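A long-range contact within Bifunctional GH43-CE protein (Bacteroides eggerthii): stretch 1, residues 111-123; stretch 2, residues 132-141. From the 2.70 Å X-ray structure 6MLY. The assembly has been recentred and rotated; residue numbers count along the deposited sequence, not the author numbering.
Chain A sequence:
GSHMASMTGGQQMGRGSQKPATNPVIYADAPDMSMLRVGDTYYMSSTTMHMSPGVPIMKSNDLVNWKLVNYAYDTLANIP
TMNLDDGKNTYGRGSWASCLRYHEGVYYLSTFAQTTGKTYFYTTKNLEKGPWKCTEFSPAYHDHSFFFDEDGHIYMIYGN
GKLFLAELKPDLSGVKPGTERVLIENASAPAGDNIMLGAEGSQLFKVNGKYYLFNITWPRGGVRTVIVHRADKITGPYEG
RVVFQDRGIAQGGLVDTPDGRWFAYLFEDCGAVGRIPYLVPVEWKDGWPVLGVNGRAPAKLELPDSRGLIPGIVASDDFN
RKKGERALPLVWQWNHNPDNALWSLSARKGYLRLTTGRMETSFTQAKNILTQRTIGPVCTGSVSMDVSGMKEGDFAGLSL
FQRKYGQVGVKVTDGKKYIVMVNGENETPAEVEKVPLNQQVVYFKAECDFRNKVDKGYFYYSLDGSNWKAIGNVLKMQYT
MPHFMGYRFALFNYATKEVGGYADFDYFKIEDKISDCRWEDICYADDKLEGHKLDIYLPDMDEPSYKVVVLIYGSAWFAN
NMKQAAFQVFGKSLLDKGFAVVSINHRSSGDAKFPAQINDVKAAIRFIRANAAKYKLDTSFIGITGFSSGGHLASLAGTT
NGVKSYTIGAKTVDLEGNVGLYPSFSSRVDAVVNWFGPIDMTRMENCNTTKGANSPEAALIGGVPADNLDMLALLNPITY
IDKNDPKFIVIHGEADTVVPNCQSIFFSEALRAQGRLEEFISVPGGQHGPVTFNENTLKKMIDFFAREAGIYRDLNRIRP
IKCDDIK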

ATOM      1  N   THR A 111      28.083  16.585  -1.606  1.00 69.75           N
ATOM      2  CA  THR A 111      27.437  15.506  -2.345  1.00 71.31           C
ATOM      3  C   THR A 111      27.875  15.564  -3.813  1.00 72.53           C
ATOM      4  O   THR A 111      28.545  16.506  -4.240  1.00 71.89           O
ATOM      5  CB  THR A 111      25.908  15.555  -2.211  1.00 70.57           C
ATOM      6  OG1 THR A 111      25.383  14.372  -2.816  1.00 72.00           O
ATOM      7  CG2 THR A 111      25.278  16.765  -2.863  1.00 70.40           C
ATOM      8  N   PHE A 112      27.467  14.535  -4.563  1.00 73.90           N
ATOM      9  CA  PHE A 112      27.686  14.395  -6.003  1.00 75.25           C
ATOM     10  C   PHE A 112      26.354  14.007  -6.655  1.00 75.66           C
ATOM     11  O   PHE A 112      25.394  13.677  -5.952  1.00 75.47           O
ATOM     12  CB  PHE A 112      28.748  13.332  -6.289  1.00 76.32           C
ATOM     13  CG  PHE A 112      28.351  11.940  -5.866  1.00 76.59           C
ATOM     14  CD1 PHE A 112      27.942  11.003  -6.802  1.00 77.61           C
ATOM     15  CD2 PHE A 112      28.358  11.574  -4.530  1.00 76.73           C
ATOM     16  CE1 PHE A 112      27.557   9.730  -6.410  1.00 78.54           C
ATOM     17  CE2 PHE A 112      27.970  10.301  -4.139  1.00 77.35           C
ATOM     18  CZ  PHE A 112      27.574   9.380  -5.080  1.00 78.16           C
ATOM     19  N   ALA A 113      26.311  14.027  -7.991  1.00 77.33           N
ATOM     20  CA  ALA A 113      25.113  13.630  -8.730  1.00 77.58           C
ATOM     21  C   ALA A 113      25.465  13.271 -10.179  1.00 78.82           C
ATOM     22  O   ALA A 113      26.091  14.062 -10.885  1.00 78.31           O
ATOM     23  CB  ALA A 113      24.089  14.738  -8.678  1.00 76.71           C
ATOM     24  N   GLN A 114      25.005  12.086 -10.605  1.00 80.43           N
ATOM     25  CA  GLN A 114      25.106  11.595 -11.986  1.00 81.85           C
ATOM     26  C   GLN A 114      24.142  12.369 -12.897  1.00 80.98           C
ATOM     27  O   GLN A 114      24.332  12.398 -14.109  1.00 82.19           O
ATOM     28  CB  GLN A 114      24.810  10.095 -12.039  1.00 83.07           C
ATOM     29  CG  GLN A 114      25.794   9.265 -11.229  1.00 84.61           C
ATOM     30  CD  GLN A 114      25.415   7.808 -11.178  1.00 86.57           C
ATOM     31  OE1 GLN A 114      25.680   7.048 -12.107  1.00 89.87           O
ATOM     32  NE2 GLN A 114      24.797   7.406 -10.077  1.00 87.25           N
ATOM     33  N   THR A 115      23.122  12.999 -12.299  1.00 79.55           N
ATOM     34  CA  THR A 115      22.189  13.875 -13.005  1.00 79.17           C
ATOM     35  C   THR A 115      22.932  14.997 -13.752  1.00 79.81           C
ATOM     36  O   THR A 115      22.422  15.471 -14.763  1.00 81.38           O
ATOM     37  CB  THR A 115      21.144  14.448 -12.039  1.00 78.35           C
ATOM     38  OG1 THR A 115      20.413  13.348 -11.493  1.00 78.54           O
ATOM     39  CG2 THR A 115      20.186  15.420 -12.697  1.00 78.05           C
ATOM     40  N   THR A 116      24.089  15.442 -13.236  1.00 79.26           N
ATOM     41  CA  THR A 116      24.956  16.432 -13.921  1.00 79.45           C
ATOM     42  C   THR A 116      26.437  16.018 -13.898  1.00 80.41           C
ATOM     43  O   THR A 116      27.297  16.797 -14.320  1.00 80.43           O
ATOM     44  CB  THR A 116      24.840  17.824 -13.286  1.00 77.75           C
ATOM     45  OG1 THR A 116      25.318  17.730 -11.944  1.00 76.69           O
ATOM     46  CG2 THR A 116      23.430  18.367 -13.286  1.00 76.77           C
ATOM     47  N   GLY A 117      26.728  14.800 -13.420  1.00 81.31           N
ATOM     48  CA  GLY A 117      28.085  14.272 -13.305  1.00 82.29           C
ATOM     49  C   GLY A 117      29.021  15.249 -12.613  1.00 82.10           C
ATOM     50  O   GLY A 117      30.166  15.418 -13.045  1.00 83.23           O
ATOM     51  N   LYS A 118      28.523  15.885 -11.543  1.00 80.96           N
ATOM     52  CA  LYS A 118      29.249  16.924 -10.796  1.00 80.40           C
ATOM     53  C   LYS A 118      29.275  16.585  -9.298  1.00 80.11           C
ATOM     54  O   LYS A 118      28.372  15.893  -8.790  1.00 80.18           O
ATOM     55  CB  LYS A 118      28.594  18.296 -10.987  1.00 79.41           C
ATOM     56  CG  LYS A 118      29.011  19.059 -12.236  1.00 79.98           C
ATOM     57  CD  LYS A 118      28.805  20.551 -12.105  1.00 79.35           C
ATOM     58  CE  LYS A 118      29.262  21.330 -13.319  1.00 81.14           C
ATOM     59  NZ  LYS A 118      29.965  22.574 -12.923  1.00 81.57           N
ATOM     60  N   THR A 119      30.312  17.101  -8.615  1.00 79.15           N
ATOM     61  CA  THR A 119      30.463  17.058  -7.153  1.00 77.03           C
ATOM     62  C   THR A 119      30.287  18.478  -6.594  1.00 74.85           C
ATOM     63  O   THR A 119      30.885  19.425  -7.114  1.00 74.32           O
ATOM     64  CB  THR A 119      31.816  16.448  -6.764  1.00 78.27           C
ATOM     65  OG1 THR A 119      31.873  15.124  -7.298  1.00 79.24           O
ATOM     66  CG2 THR A 119      32.041  16.390  -5.268  1.00 77.86           C
ATOM     67  N   TYR A 120      29.467  18.605  -5.540  1.00 73.39           N
ATOM     68  CA  TYR A 120      29.106  19.897  -4.927  1.00 72.46           C
ATOM     69  C   TYR A 120      29.594  19.952  -3.473  1.00 71.28           C
ATOM     70  O   TYR A 120      29.509  18.966  -2.751  1.00 73.26           O
ATOM     71  CB  TYR A 120      27.592  20.117  -4.986  1.00 71.98           C
ATOM     72  CG  TYR A 120      26.999  20.068  -6.372  1.00 72.45           C
ATOM     73  CD1 TYR A 120      26.647  18.862  -6.959  1.00 73.40           C
ATOM     74  CD2 TYR A 120      26.784  21.228  -7.100  1.00 72.15           C
ATOM     75  CE1 TYR A 120      26.100  18.807  -8.233  1.00 74.20           C
ATOM     76  CE2 TYR A 120      26.238  21.191  -8.374  1.00 73.27           C
ATOM     77  CZ  TYR A 120      25.889  19.978  -8.944  1.00 74.10           C
ATOM     78  OH  TYR A 120      25.348  19.935 -10.199  1.00 74.04           O
ATOM     79  N   PHE A 121      30.096  21.122  -3.061  1.00 69.77           N
ATOM     80  CA  PHE A 121      30.561  21.371  -1.694  1.00 68.62           C
ATOM     81  C   PHE A 121      29.822  22.586  -1.121  1.00 66.90           C
ATOM     82  O   PHE A 121      29.709  23.622  -1.781  1.00 66.63           O
ATOM     83  CB  PHE A 121      32.078  21.593  -1.657  1.00 69.16           C
ATOM     84  CG  PHE A 121      32.885  20.343  -1.415  1.00 69.58           C
ATOM     85  CD1 PHE A 121      33.110  19.882  -0.128  1.00 69.49           C
ATOM     86  CD2 PHE A 121      33.400  19.614  -2.475  1.00 70.61           C
ATOM     87  CE1 PHE A 121      33.841  18.726   0.093  1.00 70.50           C
ATOM     88  CE2 PHE A 121      34.132  18.458  -2.251  1.00 71.65           C
ATOM     89  CZ  PHE A 121      34.350  18.015  -0.968  1.00 71.54           C
ATOM     90  N   TYR A 122      29.355  22.444   0.124  1.00 66.26           N
ATOM     91  CA  TYR A 122      28.588  23.463   0.832  1.00 65.34           C
ATOM     92  C   TYR A 122      29.231  23.705   2.208  1.00 65.05           C
ATOM     93  O   TYR A 122      29.588  22.743   2.892  1.00 65.53           O
ATOM     94  CB  TYR A 122      27.134  23.003   0.982  1.00 64.85           C
ATOM     95  CG  TYR A 122      26.401  22.667  -0.294  1.00 64.89           C
ATOM     96  CD1 TYR A 122      26.484  21.410  -0.873  1.00 65.73           C
ATOM     97  CD2 TYR A 122      25.564  23.593  -0.897  1.00 64.39           C
ATOM     98  CE1 TYR A 122      25.777  21.092  -2.026  1.00 65.84           C
ATOM     99  CE2 TYR A 122      24.848  23.293  -2.046  1.00 64.60           C
ATOM    100  CZ  TYR A 122      24.953  22.039  -2.616  1.00 65.26           C
ATOM    101  OH  TYR A 122      24.254  21.763  -3.756  1.00 65.77           O
ATOM    102  N   THR A 123      29.371  24.978   2.608  1.00 64.37           N
ATOM    103  CA  THR A 123      29.992  25.333   3.894  1.00 64.29           C
ATOM    104  C   THR A 123      29.191  26.435   4.601  1.00 63.08           C
ATOM    105  O   THR A 123      28.684  27.347   3.955  1.00 62.74           O
ATOM    106  CB  THR A 123      31.443  25.797   3.711  1.00 64.99           C
ATOM    107  OG1 THR A 123      31.417  27.060   3.043  1.00 65.13           O
ATOM    108  CG2 THR A 123      32.291  24.814   2.934  1.00 65.95           C
ATOM    109  N   TRP A 132      24.829  29.283   2.989  1.00 63.22           N
ATOM    110  CA  TRP A 132      25.835  28.412   2.383  1.00 63.43           C
ATOM    111  C   TRP A 132      26.717  29.213   1.419  1.00 63.67           C
ATOM    112  O   TRP A 132      26.216  30.033   0.650  1.00 63.42           O
ATOM    113  CB  TRP A 132      25.184  27.256   1.616  1.00 63.12           C
ATOM    114  CG  TRP A 132      24.306  26.331   2.400  1.00 62.82           C
ATOM    115  CD1 TRP A 132      22.943  26.278   2.359  1.00 62.37           C
ATOM    116  CD2 TRP A 132      24.723  25.263   3.271  1.00 62.93           C
ATOM    117  NE1 TRP A 132      22.483  25.273   3.163  1.00 62.23           N
ATOM    118  CE2 TRP A 132      23.548  24.628   3.732  1.00 62.67           C
ATOM    119  CE3 TRP A 132      25.964  24.787   3.714  1.00 63.25           C
ATOM    120  CZ2 TRP A 132      23.582  23.552   4.617  1.00 62.77           C
ATOM    121  CZ3 TRP A 132      25.998  23.719   4.586  1.00 63.65           C
ATOM    122  CH2 TRP A 132      24.819  23.113   5.030  1.00 63.42           C
ATOM    123  N   LYS A 133      28.025  28.949   1.473  1.00 64.82           N
ATOM    124  CA  LYS A 133      28.948  29.196   0.366  1.00 65.54           C
ATOM    125  C   LYS A 133      29.078  27.878  -0.406  1.00 65.89           C
ATOM    126  O   LYS A 133      29.239  26.814   0.209  1.00 65.98           O
ATOM    127  CB  LYS A 133      30.304  29.696   0.881  1.00 65.42           C
ATOM    128  N   CYS A 134      28.985  27.950  -1.739  1.00 66.43           N
ATOM    129  CA  CYS A 134      28.891  26.760  -2.587  1.00 67.01           C
ATOM    130  C   CYS A 134      30.033  26.728  -3.610  1.00 67.97           C
ATOM    131  O   CYS A 134      30.505  27.769  -4.064  1.00 68.00           O
ATOM    132  CB  CYS A 134      27.544  26.716  -3.298  1.00 67.00           C
ATOM    133  SG  CYS A 134      26.154  27.012  -2.178  1.00 66.84           S
ATOM    134  N   THR A 135      30.467  25.508  -3.946  1.00 69.05           N
ATOM    135  CA  THR A 135      31.430  25.246  -5.013  1.00 71.30           C
ATOM    136  C   THR A 135      31.023  23.942  -5.710  1.00 72.80           C
ATOM    137  O   THR A 135      30.275  23.142  -5.141  1.00 72.58           O
ATOM    138  CB  THR A 135      32.867  25.208  -4.467  1.00 71.97           C
ATOM    139  OG1 THR A 135      32.954  24.240  -3.419  1.00 71.93           O
ATOM    140  CG2 THR A 135      33.336  26.544  -3.934  1.00 71.26           C
ATOM    141  N   GLU A 136      31.509  23.731  -6.941  1.00 75.29           N
ATOM    142  CA  GLU A 136      31.188  22.512  -7.689  1.00 76.64           C
ATOM    143  C   GLU A 136      32.206  22.273  -8.810  1.00 78.44           C
ATOM    144  O   GLU A 136      32.850  23.203  -9.292  1.00 78.86           O
ATOM    145  CB  GLU A 136      29.767  22.593  -8.244  1.00 76.69           C
ATOM    146  CG  GLU A 136      29.486  23.826  -9.086  1.00 76.33           C
ATOM    147  CD  GLU A 136      28.018  23.965  -9.461  1.00 76.19           C
ATOM    148  OE1 GLU A 136      27.219  24.366  -8.586  1.00 74.29           O
ATOM    149  OE2 GLU A 136      27.672  23.637 -10.613  1.00 76.20           O
ATOM    150  N   PHE A 137      32.329  21.002  -9.211  1.00 80.75           N
ATOM    151  CA  PHE A 137      33.307  20.567 -10.204  1.00 83.34           C
ATOM    152  C   PHE A 137      33.036  19.114 -10.625  1.00 85.37           C
ATOM    153  O   PHE A 137      32.235  18.410  -9.994  1.00 85.75           O
ATOM    154  CB  PHE A 137      34.724  20.728  -9.649  1.00 84.07           C
ATOM    155  CG  PHE A 137      34.957  20.149  -8.273  1.00 84.56           C
ATOM    156  CD1 PHE A 137      35.327  18.820  -8.111  1.00 85.69           C
ATOM    157  CD2 PHE A 137      34.851  20.944  -7.141  1.00 83.21           C
ATOM    158  CE1 PHE A 137      35.560  18.297  -6.847  1.00 84.91           C
ATOM    159  CE2 PHE A 137      35.089  20.420  -5.878  1.00 82.64           C
ATOM    160  CZ  PHE A 137      35.438  19.096  -5.734  1.00 83.37           C
ATOM    161  N   SER A 138      33.719  18.687 -11.698  1.00 87.06           N
ATOM    162  CA  SER A 138      33.586  17.348 -12.286  1.00 87.30           C
ATOM    163  C   SER A 138      34.863  16.549 -12.041  1.00 87.54           C
ATOM    164  O   SER A 138      35.910  17.144 -11.810  1.00 87.31           O
ATOM    165  CB  SER A 138      33.281  17.442 -13.756  1.00 89.25           C
ATOM    166  OG  SER A 138      31.988  17.991 -13.961  1.00 89.64           O
ATOM    167  N   PRO A 139      34.780  15.211 -12.085  1.00 87.66           N
ATOM    168  CA  PRO A 139      33.550  14.447 -12.258  1.00 87.35           C
ATOM    169  C   PRO A 139      32.736  14.357 -10.956  1.00 85.76           C
ATOM    170  O   PRO A 139      32.929  15.154 -10.036  1.00 85.42           O
ATOM    171  CB  PRO A 139      34.024  13.050 -12.694  1.00 88.79           C
ATOM    172  CG  PRO A 139      35.398  12.930 -12.080  1.00 89.70           C
ATOM    173  CD  PRO A 139      35.957  14.335 -12.147  1.00 88.93           C
ATOM    174  N   ALA A 140      31.801  13.407 -10.917  1.00 85.60           N
ATOM    175  CA  ALA A 140      31.204  12.941  -9.680  1.00 84.50           C
ATOM    176  C   ALA A 140      32.124  11.876  -9.072  1.00 85.21           C
ATOM    177  O   ALA A 140      32.438  10.884  -9.728  1.00 88.83           O
ATOM    178  CB  ALA A 140      29.820  12.397  -9.949  1.00 84.41           C
ATOM    179  N   TYR A 141      32.572  12.102  -7.832  1.00 83.35           N
ATOM    180  CA  TYR A 141      33.357  11.111  -7.106  1.00 83.83           C
ATOM    181  C   TYR A 141      32.388  10.223  -6.308  1.00 82.68           C
ATOM    182  O   TYR A 141      31.634  10.702  -5.462  1.00 81.60           O
ATOM    183  CB  TYR A 141      34.424  11.803  -6.254  1.00 83.36           C
ATOM    184  CG  TYR A 141      35.450  12.583  -7.042  1.00 84.11           C
ATOM    185  CD1 TYR A 141      36.694  12.044  -7.344  1.00 85.63           C
ATOM    186  CD2 TYR A 141      35.186  13.873  -7.476  1.00 82.98           C
ATOM    187  CE1 TYR A 141      37.642  12.761  -8.062  1.00 86.26           C
ATOM    188  CE2 TYR A 141      36.123  14.605  -8.191  1.00 83.51           C
ATOM    189  CZ  TYR A 141      37.354  14.046  -8.487  1.00 85.04           C
ATOM    190  OH  TYR A 141      38.259  14.773  -9.202  1.00 85.71           O
TER

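Strands 118-123 and 133-137 pair antiparallel, burying 942 Å² between the two stretches. Backbone hydrogen bonds come in reciprocal pairs at alternate residues: Thr119 N to Phe137 O (2.7 Å) and Phe137 N to Thr119 O (3.0 Å), Phe121 N to Thr135 O (2.9 Å) and Thr135 N to Phe121 O (3.0 Å), Thr123 N to Lys133 O and Lys133 N to Thr123 O (both 3.0 Å). CA-H...O contacts, such as Glu136 CA to Thr119 O (3.2 Å), add to these bonds.

Beyond the strand end, the buried Thr119 hydroxyl takes over: OG1 donates to Pro139 O (2.9 Å) and accepts from Tyr141 N (3.1 Å), so one small polar side chain serves both backbone groups where the chain turns through the cis peptide before Pro139. Ser138 OG adds a weak bond to Gly117 O (3.3 Å); Gly117 has positive phi, which favours glycine. Lys118 NZ and Glu136 OE2 form a salt bridge at 3.4 Å whose hydrogen bond is weak.

Within the paired strands, apolar packing divides by sheet face. On one, Phe137 CZ meets the edge of the Phe121 ring at CE2 (3.8 Å); both residues are buried, and their large apolar rings suit that setting. On the other, Tyr122 CD2 touches Cys134 SG (3.7 Å), and the Tyr122 ring points its edge at the face of Trp132; here Cys134 and Glu136, paired with buried Tyr122 and Tyr120, are exposed. Away from the strand pairing, Phe112 CD1 packs on Ala140 CB (3.9 Å).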